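Local coordinates for protein transcriptional regulator I2 (Pseudomonas fluorescens A506, PDB 4MO7) that acts as a superantigen associated with Crohn's disease and, as a TetR-family transcriptional regulator by fold, probably also binds DNA, at residues A[82-93]-A[142-153]; A[160-168]-A[204-212]. All coordinates share one frame; numbering follows the deposited sequence.

Both contacts use helix 137-163, a long helix of the TetR-like C-terminal domain, and they follow one another along the chain. Contact 1 lays its middle turns alongside helix 73-97, near the centre of the subunit. Contact 2 takes its C-terminal end, with the turn that follows, and pairs it with the C-terminal tail of the protein. The two centres are about 23 Å apart and the nearest atoms about 7 Å, so the contacts do not touch. The centre of contact 1 is about 7 Å, and that of contact 2 about 24 Å, from the centre of the chain. Contact 1 lies within one subunit; contact 2 borders the second subunit through Arg-168 and Asp-212.

Contact 1 of 2, residues A[82-93]-A[142-153]; sequences EETIHYNTAMMR and HVLALRDVYEQI
Ile-85, Thr-89 and Met-92 face Val-143, Leu-146, Tyr-150 and Ile-153 across two nearly parallel helix segments, whose axes come within 9.6 Å at an angle of 9°. In this all-helical TetR-family fold the pair joins helix 73-97, which starts in the DNA-binding HTH region, to helix 137-163 of the TetR-like C-terminal region. Apolar packing carries much of the join. Ile-85 meets Val-143 at about a right angle, CD1 to CG1 at a tight 3.4 Å, while its CG2 rests on Leu-146 CB. Glu-82 lays its aliphatic chain across Leu-146, also at about a right angle, CB to CD1 at 3.7 Å, and its OE1 packs on His-142 CB. Thr-89 CG2 presses on Ile-153 CD1 at 3.5 Å.

Flat groups receive methyls on their faces. Leu-146 CD1 sits over the His-86 ring as a CH-pi contact, 4.0 Å from the centroid. In one of two modelled positions Met-92 folds its CE over the Tyr-150 ring, a Met-aromatic contact. The Tyr-150 ring swings there with CG anti to the backbone N (chi1 175°), and its OH bonds to Glu-113. Ile-153 CD1 lies over the Arg-93 guanidinium, likewise in one of two positions.

Polar links run through water. One water gives hydrogen bonds to Thr-89 OG1 at 2.6 Å and to Leu-146 O at 2.8 Å. The Thr-89 hydroxyl donates to Ile-85 O of its own helix at 2.8 Å. Glu-82 OE1, salt-bridged to Arg-78, takes a bond from a second water.

The rest is van der Waals packing in which charged and polar residues also take part, so the pairing probably rests more on fit than on direct polar bonds.

Contact 2 of 2, residues A[160-168]-A[204-212]; sequences EAKAAGYIR and ALLMVLKSD
Tyr-166 and Lys-210 join the segments that follow two helices of this TetR-like C-terminal domain: a Schellman motif ends helix 137-163 at Gly-165, whose positive phi (93°) calls for glycine, and the C-terminal tail follows helix 197-208. The backbone tie is Lys-210 N to Tyr-166 O, 2.8 Å.

The Tyr-166 ring comes edge-on to the tail, its CD2 meeting Ser-211 O near the ring plane at 3.1 Å. Leu-209 places CD2 in a small apolar group, 3.8 Å from Tyr-166 CB and 3.9 Å from Ile-167 CG1, the Leu-209 and Ile-167 side chains crossing at a slant; Ala-161 CB lies a little farther off. Val-102 of helix 102-110 borders this group, touching Ala-161 and Tyr-166.

Arg-168 and Lys-210 cross at about a right angle by their aliphatic parts, CG to CG at 3.4 Å. Their charged ends diverge. The Arg-168 chain, bent at chi3 (57°), carries its guanidinium to the second subunit, where it pairs with Asp-212 of that subunit in an intersubunit salt bridge and hydrogen-bonds to Leu-209 O of the same subunit. The contact therefore sits at the dimer interface. Lys-210, also bent at chi3, runs beside the Gly-165 carbonyl, its CD 3.3 Å from Gly-165 O.

Contact 1 of 2, residues A[82-93]-A[142-153]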
loop_
_atom_site.group_PDB
_atom_site.type_symbol
_atom_site.label_atom_id
_atom_site.label_comp_id
_atom_site.label_asym_id
_atom_site.label_seq_id
_atom_site.Cartn_x
_atom_site.Cartn_y
_atom_site.Cartn_z
ATOM N N GLU A 82 -3.291 19.514 10.053
ATOM C CA GLU A 82 -2.985 19.373 11.478
ATOM C C GLU A 82 -4.247 19.069 12.280
ATOM O O GLU A 82 -4.257 18.203 13.175
ATOM C CB GLU A 82 -2.316 20.641 12.010
ATOM C CG GLU A 82 -0.853 20.810 11.595
ATOM C CD GLU A 82 -0.276 22.090 12.207
ATOM O OE1 GLU A 82 0.952 22.225 12.277
ATOM O OE2 GLU A 82 -1.063 22.969 12.614
ATOM N N GLU A 83 -5.320 19.796 11.984
ATOM C CA GLU A 83 -6.588 19.550 12.698
ATOM C C GLU A 83 -7.047 18.121 12.563
ATOM O O GLU A 83 -7.533 17.537 13.537
ATOM C CB GLU A 83 -7.733 20.399 12.123
ATOM C CG GLU A 83 -7.773 21.816 12.581
ATOM C CD GLU A 83 -7.808 21.914 14.083
ATOM O OE1 GLU A 83 -8.840 21.534 14.690
ATOM O OE2 GLU A 83 -6.784 22.350 14.651
ATOM N N THR A 84 -6.945 17.561 11.363
ATOM C CA THR A 84 -7.388 16.177 11.149
ATOM C C THR A 84 -6.586 15.199 11.952
ATOM O O THR A 84 -7.144 14.239 12.512
ATOM C CB THR A 84 -7.259 15.743 9.669
ATOM O OG1 THR A 84 -7.861 16.739 8.847
ATOM C CG2 THR A 84 -7.959 14.384 9.433
ATOM N N ILE A 85 -5.269 15.393 11.988
ATOM C CA ILE A 85 -4.459 14.491 12.749
ATOM C C ILE A 85 -4.654 14.655 14.246
ATOM O O ILE A 85 -4.680 13.642 14.970
ATOM C CB ILE A 85 -2.972 14.596 12.402
ATOM C CG1 ILE A 85 -2.740 14.177 10.940
ATOM C CG2 ILE A 85 -2.167 13.585 13.236
ATOM C CD1 ILE A 85 -1.292 14.388 10.518
ATOM N N HIS A 86 -4.789 15.896 14.726
ATOM C CA HIS A 86 -5.074 16.153 16.128
ATOM C C HIS A 86 -6.353 15.468 16.493
ATOM O O HIS A 86 -6.448 14.836 17.541
ATOM C CB HIS A 86 -5.238 17.659 16.387
ATOM C CG HIS A 86 -3.968 18.319 16.788
ATOM N ND1 HIS A 86 -3.537 19.506 16.230
ATOM C CD2 HIS A 86 -3.029 17.966 17.695
ATOM C CE1 HIS A 86 -2.380 19.848 16.772
ATOM N NE2 HIS A 86 -2.051 18.933 17.665
ATOM N N TYR A 87 -7.345 15.566 15.612
ATOM C CA TYR A 87 -8.632 14.925 15.906
ATOM C C TYR A 87 -8.528 13.417 15.913
ATOM O O TYR A 87 -9.033 12.778 16.862
ATOM C CB TYR A 87 -9.671 15.394 14.885
ATOM C CG TYR A 87 -10.966 14.610 14.871
ATOM C CD1 TYR A 87 -12.036 14.984 15.665
ATOM C CD2 TYR A 87 -11.126 13.527 14.008
ATOM C CE1 TYR A 87 -13.238 14.255 15.633
ATOM C CE2 TYR A 87 -12.299 12.797 13.969
ATOM C CZ TYR A 87 -13.352 13.161 14.776
ATOM O OH TYR A 87 -14.511 12.416 14.703
ATOM N N ASN A 88 -7.915 12.825 14.883
ATOM C CA ASN A 88 -7.719 11.368 14.880
ATOM C C ASN A 88 -6.990 10.936 16.131
ATOM O O ASN A 88 -7.383 9.968 16.782
ATOM C CB ASN A 88 -7.001 10.859 13.605
ATOM C CG ASN A 88 -7.878 10.996 12.342
ATOM O OD1 ASN A 88 -9.072 11.298 12.436
ATOM N ND2 ASN A 88 -7.288 10.786 11.170
ATOM N N THR A 89 -5.951 11.670 16.521
ATOM C CA THR A 89 -5.195 11.223 17.670
ATOM C C THR A 89 -6.003 11.322 18.968
ATOM O O THR A 89 -5.884 10.455 19.862
ATOM C CB THR A 89 -3.854 12.018 17.799
ATOM O OG1 THR A 89 -3.117 11.912 16.548
ATOM C CG2 THR A 89 -3.044 11.518 18.892
ATOM N N ALA A 90 -6.775 12.398 19.111
ATOM C CA ALA A 90 -7.590 12.603 20.324
ATOM C C ALA A 90 -8.606 11.489 20.446
ATOM O O ALA A 90 -8.844 10.964 21.552
ATOM C CB ALA A 90 -8.315 13.929 20.305
ATOM N N MET A 91 -9.150 11.100 19.297
ATOM C CA MET A 91 -10.097 9.980 19.231
ATOM C C MET A 91 -9.449 8.674 19.637
ATOM O O MET A 91 -10.053 7.864 20.374
ATOM C CB MET A 91 -10.644 9.817 17.821
ATOM C CG MET A 91 -11.474 10.986 17.417
ATOM S SD MET A 91 -13.193 10.581 17.575
ATOM C CE MET A 91 -13.368 9.708 16.021
ATOM N N MET A 92 -8.259 8.429 19.088
ATOM C CA MET A 92 -7.468 7.284 19.512
ATOM C C MET A 92 -7.240 7.207 21.002
ATOM O O MET A 92 -7.419 6.134 21.608
ATOM C CB MET A 92 -6.117 7.219 18.785
ATOM C CG MET A 92 -6.210 6.639 17.393
ATOM S SD MET A 92 -4.859 5.521 17.007
ATOM C CE MET A 92 -3.397 6.456 17.581
ATOM N N ARG A 93 -6.808 8.313 21.620
ATOM C CA ARG A 93 -6.476 8.274 23.027
ATOM C C ARG A 93 -7.707 8.032 23.838
ATOM O O ARG A 93 -7.639 7.309 24.833
ATOM C CB ARG A 93 -5.814 9.575 23.532
ATOM C CG ARG A 93 -4.461 9.904 22.914
ATOM C CD ARG A 93 -3.929 11.213 23.509
ATOM N NE ARG A 93 -2.658 11.646 22.929
ATOM C CZ ARG A 93 -1.488 11.067 23.201
ATOM N NH1 ARG A 93 -1.447 10.002 23.999
ATOM N NH2 ARG A 93 -0.363 11.532 22.666
ATOM N N HIS A 142 5.633 20.277 10.118
ATOM C CA HIS A 142 4.646 20.381 11.195
ATOM C C HIS A 142 3.661 19.214 11.176
ATOM O O HIS A 142 3.387 18.636 12.223
ATOM C CB HIS A 142 3.859 21.691 11.118
ATOM C CG HIS A 142 4.647 22.873 11.582
ATOM N ND1 HIS A 142 4.884 23.116 12.917
ATOM C CD2 HIS A 142 5.295 23.848 10.896
ATOM C CE1 HIS A 142 5.620 24.209 13.037
ATOM N NE2 HIS A 142 5.895 24.665 11.825
ATOM N N VAL A 143 3.171 18.844 9.997
ATOM C CA VAL A 143 2.179 17.752 9.955
ATOM C C VAL A 143 2.898 16.455 10.319
ATOM O O VAL A 143 2.347 15.603 11.020
ATOM C CB VAL A 143 1.520 17.612 8.598
ATOM C CG1 VAL A 143 0.670 16.380 8.582
ATOM C CG2 VAL A 143 0.702 18.884 8.307
ATOM N N LEU A 144 4.137 16.288 9.877
ATOM C CA LEU A 144 4.878 15.082 10.223
ATOM C C LEU A 144 5.218 14.950 11.711
ATOM O O LEU A 144 5.277 13.840 12.236
ATOM C CB LEU A 144 6.150 14.935 9.353
ATOM C CG LEU A 144 5.920 14.614 7.861
ATOM C CD1 LEU A 144 7.254 14.704 7.055
ATOM C CD2 LEU A 144 5.259 13.244 7.634
ATOM N N ALA A 145 5.467 16.059 12.383
ATOM C CA ALA A 145 5.546 16.048 13.836
ATOM C C ALA A 145 4.320 15.476 14.526
ATOM O O ALA A 145 4.472 14.738 15.512
ATOM C CB ALA A 145 5.851 17.420 14.380
ATOM N N LEU A 146 3.112 15.810 14.044
ATOM C CA LEU A 146 1.890 15.223 14.607
ATOM C C LEU A 146 1.815 13.736 14.299
ATOM O O LEU A 146 1.320 12.946 15.127
ATOM C CB LEU A 146 0.642 15.895 14.042
ATOM C CG LEU A 146 0.597 17.369 14.428
ATOM C CD1 LEU A 146 -0.687 17.991 13.922
ATOM C CD2 LEU A 146 0.641 17.510 15.941
ATOM N N ARG A 147 2.215 13.356 13.091
ATOM C CA ARG A 147 2.203 11.918 12.738
ATOM C C ARG A 147 3.144 11.164 13.689
ATOM O O ARG A 147 2.861 10.038 14.060
ATOM C CB ARG A 147 2.697 11.723 11.313
ATOM C CG ARG A 147 3.002 10.293 10.982
ATOM C CD ARG A 147 1.738 9.514 10.851
ATOM N NE ARG A 147 1.944 8.411 9.927
ATOM C CZ ARG A 147 1.172 7.339 9.881
ATOM N NH1 ARG A 147 0.148 7.237 10.718
ATOM N NH2 ARG A 147 1.420 6.371 9.003
ATOM N N ASP A 148 4.247 11.797 14.089
ATOM C CA ASP A 148 5.197 11.147 15.004
ATOM C C ASP A 148 4.499 10.785 16.297
ATOM O O ASP A 148 4.682 9.659 16.807
ATOM C CB ASP A 148 6.394 12.075 15.314
ATOM C CG ASP A 148 7.491 11.382 16.093
ATOM O OD1 ASP A 148 7.694 10.168 15.907
ATOM O OD2 ASP A 148 8.194 12.066 16.873
ATOM N N VAL A 149 3.723 11.721 16.839
ATOM C CA VAL A 149 3.000 11.500 18.122
ATOM C C VAL A 149 1.986 10.368 17.967
ATOM O O VAL A 149 1.830 9.495 18.869
ATOM C CB VAL A 149 2.307 12.773 18.570
ATOM C CG1 VAL A 149 1.402 12.498 19.720
ATOM C CG2 VAL A 149 3.394 13.831 18.941
ATOM N N TYR A 150 1.307 10.362 16.816
ATOM C CA TYR A 150 0.332 9.301 16.498
ATOM C C TYR A 150 1.033 7.976 16.511
ATOM O O TYR A 150 0.549 7.014 17.093
ATOM C CB TYR A 150 -0.234 9.589 15.104
ATOM C CG TYR A 150 -1.192 8.543 14.533
ATOM C CD1 TYR A 150 -0.721 7.448 13.815
ATOM C CD2 TYR A 150 -2.560 8.739 14.640
ATOM C CE1 TYR A 150 -1.642 6.515 13.227
ATOM C CE2 TYR A 150 -3.460 7.841 14.058
ATOM C CZ TYR A 150 -2.990 6.734 13.404
ATOM O OH TYR A 150 -3.931 5.864 12.897
ATOM N N GLU A 151 2.208 7.921 15.905
ATOM C CA GLU A 151 2.920 6.649 15.853
ATOM C C GLU A 151 3.393 6.214 17.208
ATOM O O GLU A 151 3.503 5.018 17.465
ATOM C CB GLU A 151 4.079 6.630 14.853
ATOM C CG GLU A 151 3.669 6.743 13.375
ATOM C CD GLU A 151 2.903 5.503 12.905
ATOM O OE1 GLU A 151 3.281 4.383 13.338
ATOM O OE2 GLU A 151 1.908 5.713 12.160
ATOM N N GLN A 152 3.775 7.173 18.064
ATOM C CA GLN A 152 4.224 6.805 19.391
ATOM C C GLN A 152 3.102 6.158 20.208
ATOM O O GLN A 152 3.357 5.284 21.009
ATOM C CB GLN A 152 4.822 8.047 20.128
ATOM C CG GLN A 152 6.087 8.508 19.393
ATOM C CD GLN A 152 6.905 9.477 20.228
ATOM O OE1 GLN A 152 6.334 10.159 21.082
ATOM N NE2 GLN A 152 8.244 9.525 20.009
ATOM N N ILE A 153 1.857 6.525 19.959
ATOM C CA ILE A 153 0.733 5.841 20.657
ATOM C C ILE A 153 0.671 4.355 20.228
ATOM O O ILE A 153 0.573 3.438 21.078
ATOM C CB ILE A 153 -0.603 6.505 20.317
ATOM C CG1 ILE A 153 -0.710 7.903 20.953
ATOM C CG2 ILE A 153 -1.759 5.669 20.866
ATOM C CD1 ILE A 153 -1.983 8.560 20.419
HETATM O O HOH W 1 2.471 20.986 14.591
HETATM O O HOH W 2 -1.001 13.438 16.603
#

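Contact 2 of 2, residues A[160-168]-A[204-212]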
loop_
_atom_site.group_PDB
_atom_site.type_symbol
_atom_site.label_atom_id
_atom_site.label_comp_id
_atom_site.label_asym_id
_atom_site.label_seq_id
_atom_site.Cartn_x
_atom_site.Cartn_y
_atom_site.Cartn_z
ATOM N N GLU A 160 3.301 -2.569 24.921
ATOM C CA GLU A 160 2.560 -3.267 26.007
ATOM C C GLU A 160 2.197 -4.703 25.626
ATOM O O GLU A 160 2.342 -5.652 26.434
ATOM C CB GLU A 160 1.232 -2.557 26.311
ATOM C CG GLU A 160 1.372 -1.215 26.919
ATOM C CD GLU A 160 0.036 -0.426 26.894
ATOM O OE1 GLU A 160 0.088 0.784 27.116
ATOM O OE2 GLU A 160 -1.068 -0.995 26.652
ATOM N N ALA A 161 1.695 -4.868 24.409
ATOM C CA ALA A 161 1.328 -6.202 23.892
ATOM C C ALA A 161 2.498 -7.146 23.875
ATOM O O ALA A 161 2.330 -8.310 24.251
ATOM C CB ALA A 161 0.683 -6.148 22.499
ATOM N N LYS A 162 3.651 -6.652 23.414
ATOM C CA LYS A 162 4.876 -7.435 23.330
ATOM C C LYS A 162 5.270 -7.841 24.765
ATOM O O LYS A 162 5.625 -8.983 25.012
ATOM C CB LYS A 162 5.982 -6.548 22.742
ATOM C CG LYS A 162 7.378 -7.182 22.678
ATOM C CD LYS A 162 7.428 -8.314 21.672
ATOM C CE LYS A 162 8.884 -8.764 21.319
ATOM N NZ LYS A 162 8.746 -9.946 20.409
ATOM N N ALA A 163 5.268 -6.874 25.695
ATOM C CA ALA A 163 5.603 -7.177 27.093
ATOM C C ALA A 163 4.697 -8.238 27.722
ATOM O O ALA A 163 5.191 -9.062 28.490
ATOM C CB ALA A 163 5.642 -5.883 27.961
ATOM N N ALA A 164 3.383 -8.214 27.441
ATOM C CA ALA A 164 2.435 -9.228 27.955
ATOM C C ALA A 164 2.485 -10.579 27.210
ATOM O O ALA A 164 1.782 -11.520 27.595
ATOM C CB ALA A 164 0.995 -8.683 27.928
ATOM N N GLY A 165 3.268 -10.667 26.132
ATOM C CA GLY A 165 3.425 -11.932 25.401
ATOM C C GLY A 165 2.499 -12.175 24.220
ATOM O O GLY A 165 2.367 -13.324 23.758
ATOM N N TYR A 166 1.823 -11.121 23.737
ATOM C CA TYR A 166 0.883 -11.200 22.617
ATOM C C TYR A 166 1.480 -10.993 21.223
ATOM O O TYR A 166 0.811 -11.226 20.255
ATOM C CB TYR A 166 -0.227 -10.142 22.778
ATOM C CG TYR A 166 -1.197 -10.417 23.909
ATOM C CD1 TYR A 166 -0.860 -10.164 25.228
ATOM C CD2 TYR A 166 -2.469 -10.888 23.639
ATOM C CE1 TYR A 166 -1.754 -10.431 26.258
ATOM C CE2 TYR A 166 -3.378 -11.123 24.652
ATOM C CZ TYR A 166 -3.011 -10.908 25.947
ATOM O OH TYR A 166 -3.941 -11.157 26.934
ATOM N N ILE A 167 2.724 -10.542 21.124
ATOM C CA ILE A 167 3.292 -10.242 19.810
ATOM C C ILE A 167 4.605 -10.988 19.715
ATOM O O ILE A 167 5.436 -10.911 20.646
ATOM C CB ILE A 167 3.527 -8.725 19.728
ATOM C CG1 ILE A 167 2.174 -8.023 19.531
ATOM C CG2 ILE A 167 4.479 -8.358 18.584
ATOM C CD1 ILE A 167 2.313 -6.545 19.341
ATOM N N ARG A 168 4.775 -11.721 18.609
ATOM C CA ARG A 168 5.912 -12.621 18.421
ATOM C C ARG A 168 7.135 -11.874 17.927
ATOM O O ARG A 168 8.265 -12.191 18.338
ATOM C CB ARG A 168 5.554 -13.739 17.415
ATOM C CG ARG A 168 4.229 -14.436 17.696
ATOM C CD ARG A 168 4.079 -15.656 16.777
ATOM N NE ARG A 168 5.226 -16.516 16.991
ATOM C CZ ARG A 168 5.854 -17.206 16.050
ATOM N NH1 ARG A 168 5.417 -17.200 14.789
ATOM N NH2 ARG A 168 6.919 -17.935 16.387
ATOM N N ALA A 204 -7.995 -8.239 11.667
ATOM C CA ALA A 204 -6.629 -7.690 11.853
ATOM C C ALA A 204 -6.020 -8.013 13.203
ATOM O O ALA A 204 -4.834 -8.294 13.297
ATOM C CB ALA A 204 -6.546 -6.135 11.602
ATOM N N LEU A 205 -6.857 -8.032 14.233
ATOM C CA LEU A 205 -6.402 -8.359 15.567
ATOM C C LEU A 205 -5.956 -9.809 15.629
ATOM O O LEU A 205 -5.010 -10.109 16.319
ATOM C CB LEU A 205 -7.563 -8.161 16.567
ATOM C CG LEU A 205 -7.169 -8.309 18.024
ATOM C CD1 LEU A 205 -6.333 -7.082 18.453
ATOM C CD2 LEU A 205 -8.452 -8.363 18.852
ATOM N N LEU A 206 -6.672 -10.684 14.921
ATOM C CA LEU A 206 -6.340 -12.140 14.901
ATOM C C LEU A 206 -5.013 -12.334 14.245
ATOM O O LEU A 206 -4.207 -13.173 14.647
ATOM C CB LEU A 206 -7.385 -12.933 14.141
ATOM C CG LEU A 206 -8.731 -13.235 14.795
ATOM C CD1 LEU A 206 -9.635 -13.795 13.754
ATOM C CD2 LEU A 206 -8.585 -14.235 15.901
ATOM N N MET A 207 -4.756 -11.545 13.220
ATOM C CA MET A 207 -3.432 -11.655 12.627
ATOM C C MET A 207 -2.310 -11.167 13.542
ATOM O O MET A 207 -1.310 -11.857 13.712
ATOM C CB MET A 207 -3.345 -10.929 11.295
ATOM C CG MET A 207 -1.954 -11.024 10.744
ATOM S SD MET A 207 -1.902 -10.221 9.158
ATOM C CE MET A 207 -1.914 -8.488 9.668
ATOM N N VAL A 208 -2.461 -9.995 14.148
ATOM C CA VAL A 208 -1.342 -9.409 14.817
ATOM C C VAL A 208 -1.059 -9.947 16.244
ATOM O O VAL A 208 0.086 -9.981 16.673
ATOM C CB VAL A 208 -1.347 -7.906 14.712
ATOM C CG1 VAL A 208 -2.370 -7.338 15.584
ATOM C CG2 VAL A 208 0.008 -7.364 15.085
ATOM N N LEU A 209 -2.079 -10.445 16.933
ATOM C CA LEU A 209 -1.900 -10.933 18.297
ATOM C C LEU A 209 -1.841 -12.470 18.282
ATOM O O LEU A 209 -2.499 -13.125 17.436
ATOM C CB LEU A 209 -3.055 -10.469 19.203
ATOM C CG LEU A 209 -3.109 -8.949 19.455
ATOM C CD1 LEU A 209 -3.989 -8.615 20.650
ATOM C CD2 LEU A 209 -1.720 -8.432 19.733
ATOM N N LYS A 210 -1.057 -13.030 19.213
ATOM C CA LYS A 210 -0.923 -14.483 19.317
ATOM C C LYS A 210 -2.181 -15.053 19.922
ATOM O O LYS A 210 -2.518 -16.223 19.713
ATOM C CB LYS A 210 0.209 -14.865 20.252
ATOM C CG LYS A 210 1.558 -14.329 19.876
ATOM C CD LYS A 210 2.593 -14.853 20.881
ATOM C CE LYS A 210 2.225 -16.257 21.365
ATOM N NZ LYS A 210 3.276 -16.905 22.212
ATOM N N SER A 211 -2.868 -14.216 20.689
ATOM C CA SER A 211 -4.104 -14.610 21.362
ATOM C C SER A 211 -4.906 -13.328 21.546
ATOM O O SER A 211 -4.328 -12.241 21.599
ATOM C CB SER A 211 -3.736 -15.217 22.716
ATOM O OG SER A 211 -4.888 -15.426 23.509
ATOM N N ASP A 212 -6.226 -13.429 21.624
ATOM C CA ASP A 212 -7.058 -12.274 21.978
ATOM C C ASP A 212 -8.298 -12.763 22.686
ATOM O O ASP A 212 -9.177 -11.957 23.040
ATOM C CB ASP A 212 -7.504 -11.473 20.749
ATOM C CG ASP A 212 -8.365 -12.291 19.792
ATOM O OD1 ASP A 212 -9.598 -12.499 20.027
ATOM O OD2 ASP A 212 -7.815 -12.683 18.747
ATOM O OXT ASP A 212 -8.419 -13.982 22.862
#